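Local coordinates for protein beta-galactosidase (Bacteroides thetaiotaomicron, PDB 5MUJ) that is a glycoside hydrolase that probably cleaves an arabinofuranosidic or related bond in plant pectin, binding chain B of rhamnogalacturonan II in its pocket, at residues Y45-A50 / G368-R373; S208-D213 / A220-F225; D215-A220 / Y307-W312; V343-Y348 / I359-S364. All coordinates share one frame; numbering follows the deposited sequence.

In the fold
The five four-stranded antiparallel sheets of this chain fit a five-bladed beta-propeller. Interactions 1 and 4, with centres 10 Å apart, belong to the blade that closes the ring: the early strand 45-51 pairs with the late strand 357-363, so the two ends of the chain share one sheet, and Tyr-45 O approaches Thr-363 N to 2.7 Å. Interactions 2 and 3, also with centres 10 Å apart, share Ala-220 and lie on the opposite side of the chain's centre from interaction 1; their centres are 24 and 28 Å from that of interaction 4. The Tyr-348 side chain is about 11 Å, and that of Ser-208 about 13 Å, from a bound rhamnose, not necessarily the same one.

Interaction 1 of 4, residues Y45-A50 / G368-R373; sequences YKYGLA and GRSAVR
The backbones of Tyr-47 and Arg-369 pass with CA atoms 4.7 Å apart, the end-to-end directions of strand and loop differing by 57°. Ser-370 ties them together twice. Its N donates to Tyr-47 O (2.8 Å, N-H...O angle 167°) from above the carbonyl plane, whereas its OG donates to Leu-49 O at 2.7 Å in the carbonyl plane, on a lone pair. The same OG accepts from Val-372 N at 2.9 Å, an ST turn, so the hydroxyl both donates and accepts, which would hold its rotation. The Tyr-47 ring, its CG anti to the backbone N (chi1 175°), lies flat beneath the loop: Ser-370 N stands 3.5 Å above the ring plane over the centre, with Arg-369 C over the same face nearer the rim. Beyond it, Leu-49 CB packs on Val-372 CG1 at 3.8 Å, and a water accepts from Leu-49 N while donating to Val-372 O. Gly-48 C lies 3.8 Å from Ser-370 CB, so the backbone passes close to the serine. On its other edge, strand 45-51 pairs with strand 357-363, where Tyr-47 and Gly-48 both face Ile-361 in a classic beta bulge; the post-strand loop thus flanks the outermost strand of the closing blade.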
loop_
_atom_site.group_PDB
_atom_site.type_symbol
_atom_site.label_atom_id
_atom_site.label_comp_id
_atom_site.label_asym_id
_atom_site.label_seq_id
_atom_site.Cartn_x
_atom_site.Cartn_y
_atom_site.Cartn_z
ATOM N N TYR A 45 8.037 -12.705 14.272
ATOM C CA TYR A 45 8.687 -13.917 13.671
ATOM C C TYR A 45 8.698 -13.778 12.132
ATOM O O TYR A 45 7.644 -13.803 11.469
ATOM C CB TYR A 45 8.019 -15.260 14.125
ATOM C CG TYR A 45 8.092 -15.372 15.622
ATOM C CD1 TYR A 45 9.316 -15.616 16.265
ATOM C CD2 TYR A 45 7.026 -15.054 16.398
ATOM C CE1 TYR A 45 9.415 -15.631 17.648
ATOM C CE2 TYR A 45 7.119 -15.042 17.785
ATOM C CZ TYR A 45 8.308 -15.350 18.406
ATOM O OH TYR A 45 8.409 -15.333 19.792
ATOM N N LYS A 46 9.881 -13.626 11.561
ATOM C CA LYS A 46 9.978 -13.376 10.097
ATOM C C LYS A 46 10.017 -14.693 9.330
ATOM O O LYS A 46 10.966 -15.467 9.441
ATOM C CB LYS A 46 11.204 -12.530 9.785
ATOM C CG LYS A 46 11.008 -11.114 10.333
ATOM C CD LYS A 46 12.037 -10.108 9.863
ATOM C CE LYS A 46 11.658 -8.737 10.356
ATOM N NZ LYS A 46 12.766 -7.836 9.945
ATOM N N TYR A 47 8.973 -14.925 8.562
ATOM C CA TYR A 47 8.853 -16.178 7.772
ATOM C C TYR A 47 9.848 -16.128 6.633
ATOM O O TYR A 47 10.583 -17.073 6.383
ATOM C CB TYR A 47 7.470 -16.328 7.239
ATOM C CG TYR A 47 7.291 -17.513 6.341
ATOM C CD1 TYR A 47 7.073 -18.781 6.867
ATOM C CD2 TYR A 47 7.296 -17.364 4.960
ATOM C CE1 TYR A 47 6.914 -19.874 6.043
ATOM C CE2 TYR A 47 7.142 -18.460 4.113
ATOM C CZ TYR A 47 6.935 -19.715 4.674
ATOM O OH TYR A 47 6.771 -20.827 3.873
ATOM N N GLY A 48 9.848 -14.997 5.930
ATOM C CA GLY A 48 10.785 -14.691 4.873
ATOM C C GLY A 48 10.005 -14.304 3.639
ATOM O O GLY A 48 8.829 -13.911 3.736
ATOM N N LEU A 49 10.632 -14.438 2.485
ATOM C CA LEU A 49 10.037 -13.924 1.252
ATOM C C LEU A 49 8.814 -14.726 0.844
ATOM O O LEU A 49 8.759 -15.976 1.026
ATOM C CB LEU A 49 11.066 -13.852 0.137
ATOM C CG LEU A 49 12.222 -12.875 0.401
ATOM C CD1 LEU A 49 13.469 -13.203 -0.386
ATOM C CD2 LEU A 49 11.794 -11.431 0.118
ATOM N N ALA A 50 7.824 -14.016 0.328
ATOM C CA ALA A 50 6.599 -14.595 -0.197
ATOM C C ALA A 50 6.665 -14.592 -1.729
ATOM O O ALA A 50 6.306 -15.558 -2.402
ATOM C CB ALA A 50 5.417 -13.749 0.240
ATOM N N GLY A 368 7.255 -21.467 10.393
ATOM C CA GLY A 368 8.304 -21.996 9.535
ATOM C C GLY A 368 9.160 -20.915 8.895
ATOM O O GLY A 368 9.280 -19.807 9.405
ATOM N N ARG A 369 9.786 -21.271 7.781
ATOM C CA ARG A 369 10.728 -20.421 7.086
ATOM C C ARG A 369 10.530 -20.557 5.598
ATOM O O ARG A 369 10.376 -21.655 5.098
ATOM C CB ARG A 369 12.182 -20.738 7.424
ATOM C CG ARG A 369 12.643 -20.364 8.821
ATOM C CD ARG A 369 12.557 -18.874 9.113
ATOM N NE ARG A 369 12.772 -18.641 10.538
ATOM C CZ ARG A 369 13.941 -18.412 11.132
ATOM N NH1 ARG A 369 15.091 -18.404 10.457
ATOM N NH2 ARG A 369 13.957 -18.222 12.451
ATOM N N SER A 370 10.567 -19.429 4.894
ATOM C CA SER A 370 10.420 -19.422 3.457
ATOM C C SER A 370 11.574 -20.101 2.802
ATOM O O SER A 370 12.698 -19.956 3.262
ATOM C CB SER A 370 10.437 -17.969 2.909
ATOM O OG SER A 370 10.335 -18.059 1.536
ATOM N N ALA A 371 11.317 -20.816 1.698
ATOM C CA ALA A 371 12.384 -21.357 0.860
ATOM C C ALA A 371 12.787 -20.431 -0.269
ATOM O O ALA A 371 13.729 -20.728 -0.990
ATOM C CB ALA A 371 11.983 -22.718 0.275
ATOM N N VAL A 372 12.099 -19.289 -0.407
ATOM C CA VAL A 372 12.354 -18.311 -1.475
ATOM C C VAL A 372 13.570 -17.484 -1.111
ATOM O O VAL A 372 13.741 -17.118 0.043
ATOM C CB VAL A 372 11.145 -17.375 -1.644
ATOM C CG1 VAL A 372 11.389 -16.302 -2.719
ATOM C CG2 VAL A 372 9.903 -18.172 -1.946
ATOM N N ARG A 373 14.428 -17.229 -2.090
ATOM C CA ARG A 373 15.583 -16.359 -1.943
ATOM C C ARG A 373 15.585 -15.328 -3.079
ATOM O O ARG A 373 15.038 -15.570 -4.153
ATOM C CB ARG A 373 16.873 -17.180 -2.029
ATOM C CG ARG A 373 16.998 -18.288 -0.987
ATOM C CD ARG A 373 17.299 -17.754 0.403
ATOM N NE ARG A 373 17.480 -18.834 1.383
ATOM C CZ ARG A 373 16.525 -19.420 2.110
ATOM N NH1 ARG A 373 15.238 -19.091 1.979
ATOM N NH2 ARG A 373 16.862 -20.425 2.963
HETATM O O HOH W 1 8.341 -20.652 0.844
HETATM O O HOH W 2 13.226 -15.783 2.454
#

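Interaction 2 of 4, residues S208-D213 / A220-F225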
loop_
_atom_site.group_PDB
_atom_site.type_symbol
_atom_site.label_atom_id
_atom_site.label_comp_id
_atom_site.label_asym_id
_atom_site.label_seq_id
_atom_site.Cartn_x
_atom_site.Cartn_y
_atom_site.Cartn_z
ATOM N N SER A 208 -2.959 4.776 -3.148
ATOM C CA SER A 208 -4.306 5.067 -2.684
ATOM C C SER A 208 -5.033 3.777 -2.331
ATOM O O SER A 208 -4.682 2.711 -2.839
ATOM C CB SER A 208 -5.107 5.752 -3.803
ATOM O OG SER A 208 -5.194 4.869 -4.930
ATOM N N THR A 209 -6.037 3.860 -1.471
ATOM C CA THR A 209 -6.952 2.717 -1.210
ATOM C C THR A 209 -8.293 3.325 -0.893
ATOM O O THR A 209 -8.354 4.315 -0.139
ATOM C CB THR A 209 -6.475 1.810 -0.061
ATOM O OG1 THR A 209 -5.313 1.103 -0.483
ATOM C CG2 THR A 209 -7.533 0.820 0.309
ATOM N N VAL A 210 -9.338 2.851 -1.542
ATOM C CA VAL A 210 -10.701 3.331 -1.306
ATOM C C VAL A 210 -11.461 2.343 -0.442
ATOM O O VAL A 210 -11.486 1.127 -0.729
ATOM C CB VAL A 210 -11.447 3.557 -2.645
ATOM C CG1 VAL A 210 -12.917 3.927 -2.419
ATOM C CG2 VAL A 210 -10.704 4.602 -3.465
ATOM N N TYR A 211 -12.085 2.855 0.609
ATOM C CA TYR A 211 -12.893 2.078 1.555
ATOM C C TYR A 211 -14.381 2.378 1.374
ATOM O O TYR A 211 -14.731 3.506 1.047
ATOM C CB TYR A 211 -12.439 2.419 2.987
ATOM C CG TYR A 211 -10.986 2.049 3.234
ATOM C CD1 TYR A 211 -10.629 0.698 3.431
ATOM C CD2 TYR A 211 -9.977 2.997 3.261
ATOM C CE1 TYR A 211 -9.308 0.331 3.619
ATOM C CE2 TYR A 211 -8.649 2.639 3.445
ATOM C CZ TYR A 211 -8.314 1.301 3.637
ATOM O OH TYR A 211 -6.987 0.984 3.820
ATOM N N TRP A 212 -15.246 1.369 1.577
ATOM C CA TRP A 212 -16.695 1.569 1.670
ATOM C C TRP A 212 -17.017 1.852 3.142
ATOM O O TRP A 212 -16.833 1.001 3.981
ATOM C CB TRP A 212 -17.497 0.340 1.183
ATOM C CG TRP A 212 -18.972 0.490 1.416
ATOM C CD1 TRP A 212 -19.761 1.533 1.023
ATOM C CD2 TRP A 212 -19.832 -0.420 2.118
ATOM N NE1 TRP A 212 -21.056 1.326 1.429
ATOM C CE2 TRP A 212 -21.130 0.135 2.105
ATOM C CE3 TRP A 212 -19.630 -1.651 2.759
ATOM C CZ2 TRP A 212 -22.231 -0.505 2.710
ATOM C CZ3 TRP A 212 -20.722 -2.289 3.358
ATOM C CH2 TRP A 212 -22.004 -1.711 3.329
ATOM N N ASP A 213 -17.421 3.081 3.462
ATOM C CA ASP A 213 -17.804 3.464 4.816
ATOM C C ASP A 213 -19.323 3.450 4.895
ATOM O O ASP A 213 -19.973 4.396 4.498
ATOM C CB ASP A 213 -17.242 4.854 5.161
ATOM C CG ASP A 213 -17.595 5.297 6.578
ATOM O OD1 ASP A 213 -18.174 4.490 7.359
ATOM O OD2 ASP A 213 -17.321 6.465 6.904
ATOM N N ALA A 220 -19.755 10.702 3.033
ATOM C CA ALA A 220 -19.706 10.016 1.751
ATOM C C ALA A 220 -19.490 8.524 1.996
ATOM O O ALA A 220 -18.792 8.150 2.966
ATOM C CB ALA A 220 -18.574 10.547 0.926
ATOM N N PRO A 221 -20.056 7.670 1.124
ATOM C CA PRO A 221 -19.837 6.235 1.282
ATOM C C PRO A 221 -18.436 5.767 0.885
ATOM O O PRO A 221 -18.016 4.698 1.366
ATOM C CB PRO A 221 -20.887 5.623 0.348
ATOM C CG PRO A 221 -21.046 6.621 -0.732
ATOM C CD PRO A 221 -20.981 7.936 0.007
ATOM N N PHE A 222 -17.728 6.524 0.029
ATOM C CA PHE A 222 -16.403 6.078 -0.447
ATOM C C PHE A 222 -15.321 7.017 0.058
ATOM O O PHE A 222 -15.348 8.218 -0.209
ATOM C CB PHE A 222 -16.381 5.909 -1.979
ATOM C CG PHE A 222 -17.389 4.900 -2.471
ATOM C CD1 PHE A 222 -17.294 3.551 -2.091
ATOM C CD2 PHE A 222 -18.433 5.284 -3.290
ATOM C CE1 PHE A 222 -18.235 2.629 -2.524
ATOM C CE2 PHE A 222 -19.360 4.369 -3.730
ATOM C CZ PHE A 222 -19.267 3.044 -3.356
ATOM N N VAL A 223 -14.390 6.443 0.807
ATOM C CA VAL A 223 -13.328 7.187 1.451
ATOM C C VAL A 223 -11.979 6.725 0.994
ATOM O O VAL A 223 -11.644 5.590 1.242
ATOM C CB VAL A 223 -13.410 7.045 2.999
ATOM C CG1 VAL A 223 -12.262 7.778 3.689
ATOM C CG2 VAL A 223 -14.769 7.504 3.537
HETATM N N MSE A 224 -11.212 7.567 0.359
HETATM C CA MSE A 224 -9.911 7.261 -0.128
HETATM C C MSE A 224 -8.831 7.771 0.767
HETATM O O MSE A 224 -8.854 8.913 1.129
HETATM C CB MSE A 224 -9.751 7.833 -1.528
HETATM C CG MSE A 224 -8.370 7.536 -1.983
HETATM SE SE MSE A 224 -7.900 8.503 -3.662
HETATM C CE MSE A 224 -9.300 7.889 -4.898
ATOM N N PHE A 225 -7.893 6.908 1.168
ATOM C CA PHE A 225 -6.746 7.245 1.919
ATOM C C PHE A 225 -5.589 7.135 0.914
ATOM O O PHE A 225 -5.405 6.203 0.235
ATOM C CB PHE A 225 -6.462 6.367 3.193
ATOM C CG PHE A 225 -7.195 6.797 4.417
ATOM C CD1 PHE A 225 -8.519 6.570 4.533
ATOM C CD2 PHE A 225 -6.571 7.514 5.441
ATOM C CE1 PHE A 225 -9.203 6.973 5.611
ATOM C CE2 PHE A 225 -7.298 7.943 6.544
ATOM C CZ PHE A 225 -8.608 7.623 6.645
HETATM O O HOH W 3 -17.334 8.520 5.278
#
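Asp-213 N donates to Pro-221 O at 2.7 Å with an N-H...O angle of 161°, and the CA-H of Trp-212 approaches the same oxygen. Asp-213 OD2 adds a second tie, receiving a water at 2.6 Å that also donates to Ala-220 O; the main partner of this oxygen is Thr-217 N in the connecting loop. Farther along, Tyr-211 forms a hydrogen-bonded antiparallel pair with Val-223, and Thr-209 another with Phe-225. The Tyr-211 and Phe-225 side chains share one face of the sheet and cross at about a right angle, Tyr-211 CD2 lying 4.1 Å from Phe-225 CD1. Thr-209 CG2 sits 3.4 Å above one face of the Tyr-211 ring, toward its rim, and Tyr-211 OH accepts from Ile-276 N. A phenylalanine in place of Tyr-211 would probably leave Ile-276 N without this mate. On the opposite face, Val-210 splits its branches: CG1 meets Phe-222 CB, and CG2 meets CE of selenomethionine Met-224 at 3.9 Å. Trp-212 CD1 reaches Phe-222 CE1 at 4.0 Å, the two ring planes turned 48° apart. An antiparallel pair joined directly by a short loop makes a beta hairpin, here the first two strands of one propeller blade.

Interaction 3 of 4, residues D215-A220 / Y307-W312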
loop_
_atom_site.group_PDB
_atom_site.type_symbol
_atom_site.label_atom_id
_atom_site.label_comp_id
_atom_site.label_asym_id
_atom_site.label_seq_id
_atom_site.Cartn_x
_atom_site.Cartn_y
_atom_site.Cartn_z
ATOM N N ASP A 215 -21.185 3.755 7.419
ATOM C CA ASP A 215 -21.639 4.783 8.342
ATOM C C ASP A 215 -21.536 6.230 7.816
ATOM O O ASP A 215 -22.021 7.134 8.480
ATOM C CB ASP A 215 -20.931 4.597 9.689
ATOM C CG ASP A 215 -21.296 3.272 10.347
ATOM O OD1 ASP A 215 -22.495 2.960 10.422
ATOM O OD2 ASP A 215 -20.388 2.519 10.756
ATOM N N LYS A 216 -20.944 6.452 6.638
ATOM C CA LYS A 216 -20.776 7.804 6.059
ATOM C C LYS A 216 -20.235 8.807 7.087
ATOM O O LYS A 216 -20.723 9.958 7.226
ATOM C CB LYS A 216 -22.090 8.265 5.415
ATOM C CG LYS A 216 -22.544 7.344 4.294
ATOM C CD LYS A 216 -23.689 7.925 3.478
ATOM C CE LYS A 216 -24.087 6.980 2.354
ATOM N NZ LYS A 216 -25.176 7.532 1.512
ATOM N N THR A 217 -19.205 8.345 7.788
ATOM C CA THR A 217 -18.502 9.076 8.855
ATOM C C THR A 217 -18.038 10.467 8.442
ATOM O O THR A 217 -17.952 11.344 9.316
ATOM C CB THR A 217 -17.240 8.298 9.314
ATOM O OG1 THR A 217 -17.593 6.948 9.667
ATOM C CG2 THR A 217 -16.551 8.964 10.493
ATOM N N LEU A 218 -17.686 10.631 7.149
ATOM C CA LEU A 218 -17.215 11.893 6.560
ATOM C C LEU A 218 -18.149 12.445 5.450
ATOM O O LEU A 218 -17.747 13.290 4.639
ATOM C CB LEU A 218 -15.799 11.702 6.015
ATOM C CG LEU A 218 -14.793 11.188 7.052
ATOM C CD1 LEU A 218 -13.442 10.880 6.437
ATOM C CD2 LEU A 218 -14.641 12.207 8.160
ATOM N N GLY A 219 -19.395 11.981 5.465
ATOM C CA GLY A 219 -20.455 12.442 4.582
ATOM C C GLY A 219 -20.479 11.808 3.206
ATOM O O GLY A 219 -21.163 12.304 2.314
ATOM N N ALA A 220 -19.755 10.702 3.033
ATOM C CA ALA A 220 -19.706 10.016 1.751
ATOM C C ALA A 220 -19.490 8.524 1.996
ATOM O O ALA A 220 -18.792 8.150 2.966
ATOM C CB ALA A 220 -18.574 10.547 0.926
ATOM N N TYR A 307 -10.639 7.211 16.252
ATOM C CA TYR A 307 -12.084 6.899 16.362
ATOM C C TYR A 307 -12.900 7.533 15.226
ATOM O O TYR A 307 -14.022 7.066 14.929
ATOM C CB TYR A 307 -12.659 7.345 17.706
ATOM C CG TYR A 307 -12.107 6.569 18.863
ATOM C CD1 TYR A 307 -12.529 5.254 19.098
ATOM C CD2 TYR A 307 -11.168 7.130 19.732
ATOM C CE1 TYR A 307 -12.022 4.519 20.161
ATOM C CE2 TYR A 307 -10.648 6.397 20.788
ATOM C CZ TYR A 307 -11.081 5.093 21.002
ATOM O OH TYR A 307 -10.589 4.337 22.054
ATOM N N ASP A 308 -12.314 8.549 14.581
ATOM C CA ASP A 308 -13.036 9.428 13.637
ATOM C C ASP A 308 -12.448 9.563 12.210
ATOM O O ASP A 308 -12.911 10.396 11.432
ATOM C CB ASP A 308 -13.192 10.816 14.272
ATOM C CG ASP A 308 -11.878 11.564 14.429
ATOM O OD1 ASP A 308 -10.873 11.230 13.771
ATOM O OD2 ASP A 308 -11.857 12.522 15.229
ATOM N N LEU A 309 -11.439 8.754 11.893
ATOM C CA LEU A 309 -10.734 8.741 10.606
ATOM C C LEU A 309 -9.858 9.948 10.297
ATOM O O LEU A 309 -9.110 9.893 9.335
ATOM C CB LEU A 309 -11.676 8.459 9.425
ATOM C CG LEU A 309 -12.341 7.083 9.432
ATOM C CD1 LEU A 309 -13.410 7.013 8.343
ATOM C CD2 LEU A 309 -11.319 5.984 9.195
ATOM N N VAL A 310 -9.886 10.991 11.138
ATOM C CA VAL A 310 -9.194 12.251 10.848
ATOM C C VAL A 310 -8.054 12.571 11.832
ATOM O O VAL A 310 -6.998 13.025 11.421
ATOM C CB VAL A 310 -10.213 13.400 10.812
ATOM C CG1 VAL A 310 -9.503 14.742 10.819
ATOM C CG2 VAL A 310 -11.106 13.245 9.577
ATOM N N ASN A 311 -8.294 12.354 13.117
ATOM C CA ASN A 311 -7.308 12.604 14.155
ATOM C C ASN A 311 -6.673 11.283 14.558
ATOM O O ASN A 311 -7.351 10.418 15.084
ATOM C CB ASN A 311 -7.980 13.246 15.354
ATOM C CG ASN A 311 -8.632 14.550 15.007
ATOM O OD1 ASN A 311 -9.842 14.660 15.013
ATOM N ND2 ASN A 311 -7.826 15.519 14.641
ATOM N N TRP A 312 -5.376 11.161 14.303
ATOM C CA TRP A 312 -4.668 9.882 14.422
ATOM C C TRP A 312 -3.698 9.953 15.571
ATOM O O TRP A 312 -2.943 10.894 15.662
ATOM C CB TRP A 312 -3.961 9.597 13.100
ATOM C CG TRP A 312 -4.967 9.220 12.051
ATOM C CD1 TRP A 312 -5.538 10.041 11.124
ATOM C CD2 TRP A 312 -5.570 7.908 11.849
ATOM N NE1 TRP A 312 -6.480 9.347 10.384
ATOM C CE2 TRP A 312 -6.479 8.029 10.771
ATOM C CE3 TRP A 312 -5.411 6.651 12.459
ATOM C CZ2 TRP A 312 -7.258 6.955 10.312
ATOM C CZ3 TRP A 312 -6.176 5.555 11.994
ATOM C CH2 TRP A 312 -7.089 5.714 10.932
#
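Leu-218 holds CG anti to its carbonyl carbon (chi1 -56°), and a chi2 of 174° carries its delta carbons outward; Val-310 holds CG1 anti to its backbone N (chi1 168°), which leaves CG2 beside that N, and Leu-218 CD2 meets Val-310 CG2 at 3.9 Å. The two side chains cross obliquely. The other Leu-218 branch, CD1, rests against Leu-309 CB at 4.2 Å, and Thr-217 CG2 approaches Asp-308 O at 4.0 Å. Each loop is shaped by its own polar bonds. On one side a type I turn closes with Gly-219 N donating to Lys-216 O at 3.0 Å. On the other, Asp-308 OD1 takes two backbone donors: Asn-311 N at 2.9 Å on its syn lone pair, and Val-310 N at 2.8 Å from the anti side, tilted out of the carboxylate plane. This Asx turn and Asx motif set the backbone from which Val-310 reaches across. Leu-218 also rests on Ile-244 and Leu-246 of its own blade, while Leu-309 touches Tyr-283 of strand 282-290 in the next sheet, so the contact bridges two successive blades. Methyl and methylene groups carry most of the meeting, with 177 Å² buried in all: a small apolar contact at the surface, resting on van der Waals fit and probably little else.

Interaction 4 of 4, residues V343-Y348 / I359-S364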
loop_
_atom_site.group_PDB
_atom_site.type_symbol
_atom_site.label_atom_id
_atom_site.label_comp_id
_atom_site.label_asym_id
_atom_site.label_seq_id
_atom_site.Cartn_x
_atom_site.Cartn_y
_atom_site.Cartn_z
ATOM N N VAL A 343 -3.717 -16.215 13.948
ATOM C CA VAL A 343 -2.350 -15.849 13.579
ATOM C C VAL A 343 -2.417 -14.560 12.775
ATOM O O VAL A 343 -3.287 -14.440 11.898
ATOM C CB VAL A 343 -1.687 -16.975 12.763
ATOM C CG1 VAL A 343 -0.250 -16.648 12.401
ATOM C CG2 VAL A 343 -1.765 -18.307 13.534
ATOM N N VAL A 344 -1.515 -13.619 13.083
ATOM C CA VAL A 344 -1.352 -12.373 12.320
ATOM C C VAL A 344 -0.227 -12.500 11.307
ATOM O O VAL A 344 0.864 -12.946 11.656
ATOM C CB VAL A 344 -1.060 -11.152 13.227
ATOM C CG1 VAL A 344 -0.978 -9.876 12.374
ATOM C CG2 VAL A 344 -2.116 -10.989 14.287
ATOM N N TYR A 345 -0.529 -12.153 10.045
ATOM C CA TYR A 345 0.428 -12.199 8.950
ATOM C C TYR A 345 0.607 -10.758 8.477
ATOM O O TYR A 345 -0.356 -10.152 8.010
ATOM C CB TYR A 345 -0.076 -13.051 7.769
ATOM C CG TYR A 345 -0.428 -14.498 8.099
ATOM C CD1 TYR A 345 -1.613 -14.828 8.770
ATOM C CD2 TYR A 345 0.402 -15.537 7.696
ATOM C CE1 TYR A 345 -1.914 -16.152 9.076
ATOM C CE2 TYR A 345 0.090 -16.855 7.982
ATOM C CZ TYR A 345 -1.067 -17.144 8.645
ATOM O OH TYR A 345 -1.395 -18.462 8.943
ATOM N N HIS A 346 1.829 -10.254 8.578
ATOM C CA HIS A 346 2.152 -8.914 8.159
ATOM C C HIS A 346 3.018 -9.020 6.899
ATOM O O HIS A 346 4.185 -9.387 6.982
ATOM C CB HIS A 346 2.865 -8.170 9.270
ATOM C CG HIS A 346 2.962 -6.681 9.045
ATOM N ND1 HIS A 346 2.874 -5.788 10.093
ATOM C CD2 HIS A 346 3.227 -5.922 7.934
ATOM C CE1 HIS A 346 3.026 -4.545 9.639
ATOM N NE2 HIS A 346 3.242 -4.596 8.345
ATOM N N PHE A 347 2.409 -8.687 5.738
ATOM C CA PHE A 347 3.107 -8.663 4.468
ATOM C C PHE A 347 3.795 -7.318 4.274
ATOM O O PHE A 347 3.190 -6.259 4.550
ATOM C CB PHE A 347 2.129 -8.913 3.311
ATOM C CG PHE A 347 1.481 -10.279 3.371
ATOM C CD1 PHE A 347 0.391 -10.512 4.199
ATOM C CD2 PHE A 347 1.978 -11.340 2.614
ATOM C CE1 PHE A 347 -0.210 -11.788 4.274
ATOM C CE2 PHE A 347 1.394 -12.613 2.702
ATOM C CZ PHE A 347 0.304 -12.818 3.522
ATOM N N TYR A 348 5.035 -7.326 3.822
ATOM C CA TYR A 348 5.793 -6.068 3.682
ATOM C C TYR A 348 6.794 -6.165 2.575
ATOM O O TYR A 348 7.028 -7.260 2.062
ATOM C CB TYR A 348 6.474 -5.692 4.997
ATOM C CG TYR A 348 7.628 -6.583 5.474
ATOM C CD1 TYR A 348 7.392 -7.762 6.227
ATOM C CD2 TYR A 348 8.923 -6.317 5.120
ATOM C CE1 TYR A 348 8.457 -8.510 6.678
ATOM C CE2 TYR A 348 9.997 -7.087 5.551
ATOM C CZ TYR A 348 9.739 -8.223 6.319
ATOM O OH TYR A 348 10.801 -9.018 6.789
ATOM N N ILE A 359 8.570 -9.034 -1.674
ATOM C CA ILE A 359 7.551 -9.028 -0.640
ATOM C C ILE A 359 7.867 -10.165 0.322
ATOM O O ILE A 359 8.105 -11.319 -0.107
ATOM C CB ILE A 359 6.142 -9.192 -1.222
ATOM C CG1 ILE A 359 5.787 -7.936 -2.031
ATOM C CG2 ILE A 359 5.071 -9.428 -0.152
ATOM C CD1 ILE A 359 4.622 -8.071 -2.993
ATOM N N ALA A 360 7.875 -9.859 1.618
ATOM C CA ALA A 360 8.120 -10.844 2.715
ATOM C C ALA A 360 6.979 -10.851 3.720
ATOM O O ALA A 360 6.047 -10.038 3.660
ATOM C CB ALA A 360 9.385 -10.561 3.415
ATOM N N ILE A 361 7.026 -11.824 4.629
ATOM C CA ILE A 361 6.004 -11.979 5.639
ATOM C C ILE A 361 6.579 -12.112 7.039
ATOM O O ILE A 361 7.559 -12.840 7.244
ATOM C CB ILE A 361 5.187 -13.253 5.391
ATOM C CG1 ILE A 361 4.951 -13.415 3.909
ATOM C CG2 ILE A 361 3.866 -13.176 6.119
ATOM C CD1 ILE A 361 4.138 -14.651 3.599
ATOM N N ALA A 362 5.926 -11.485 8.012
ATOM C CA ALA A 362 6.225 -11.726 9.425
ATOM C C ALA A 362 4.923 -12.213 10.110
ATOM O O ALA A 362 3.826 -11.888 9.671
ATOM C CB ALA A 362 6.783 -10.460 10.079
ATOM N N THR A 363 5.045 -13.045 11.159
ATOM C CA THR A 363 3.867 -13.624 11.806
ATOM C C THR A 363 3.912 -13.500 13.325
ATOM O O THR A 363 4.964 -13.296 13.898
ATOM C CB THR A 363 3.689 -15.105 11.416
ATOM O OG1 THR A 363 4.868 -15.825 11.766
ATOM C CG2 THR A 363 3.414 -15.228 9.910
ATOM N N SER A 364 2.750 -13.604 13.946
ATOM C CA SER A 364 2.626 -13.516 15.402
ATOM C C SER A 364 3.154 -14.770 16.179
ATOM O O SER A 364 3.511 -14.640 17.352
ATOM C CB SER A 364 1.187 -13.289 15.797
ATOM O OG SER A 364 0.354 -14.251 15.191
#
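Tyr-348 lays its ring over Ala-360 in a beta hairpin of the closing propeller blade, strands 343-351 and 357-363. A chi1 of 69° sets CG between the backbone N and the carbonyl carbon, from where the ring extends over Ala-360. Ala-360 CB stands 4.1 Å from the ring centroid and 23° off its normal, a CH-pi contact over the face, nearest to CZ at 3.7 Å. The Tyr-348 hydroxyl is hydrogen-bonded to Asp-328 OD2 and Tyr-327 OH, so an alanine here would probably leave Asp-328 without that mate and strip the aromatic cover from Ala-360. On the other face of the sheet, Phe-347 and Ile-361 run alongside one another in the same direction; Ile-361 CD1 touches Phe-347 CE2 at 3.5 Å while its CG2 sits over the centre of one face of the ring. Tyr-345 and Thr-363 are turned differently, crossing at a slant with Tyr-345 CD2 at 3.8 Å from Thr-363 CG2. Between these pairs His-346 N donates almost straight to Ala-362 O, at 2.8 Å. Where the strand pairing runs out, a side chain takes over from the backbone: Val-344 N donates to Ser-364 OG at 2.9 Å with an angle of 171°, while Ser-364 N donates to Val-344 O.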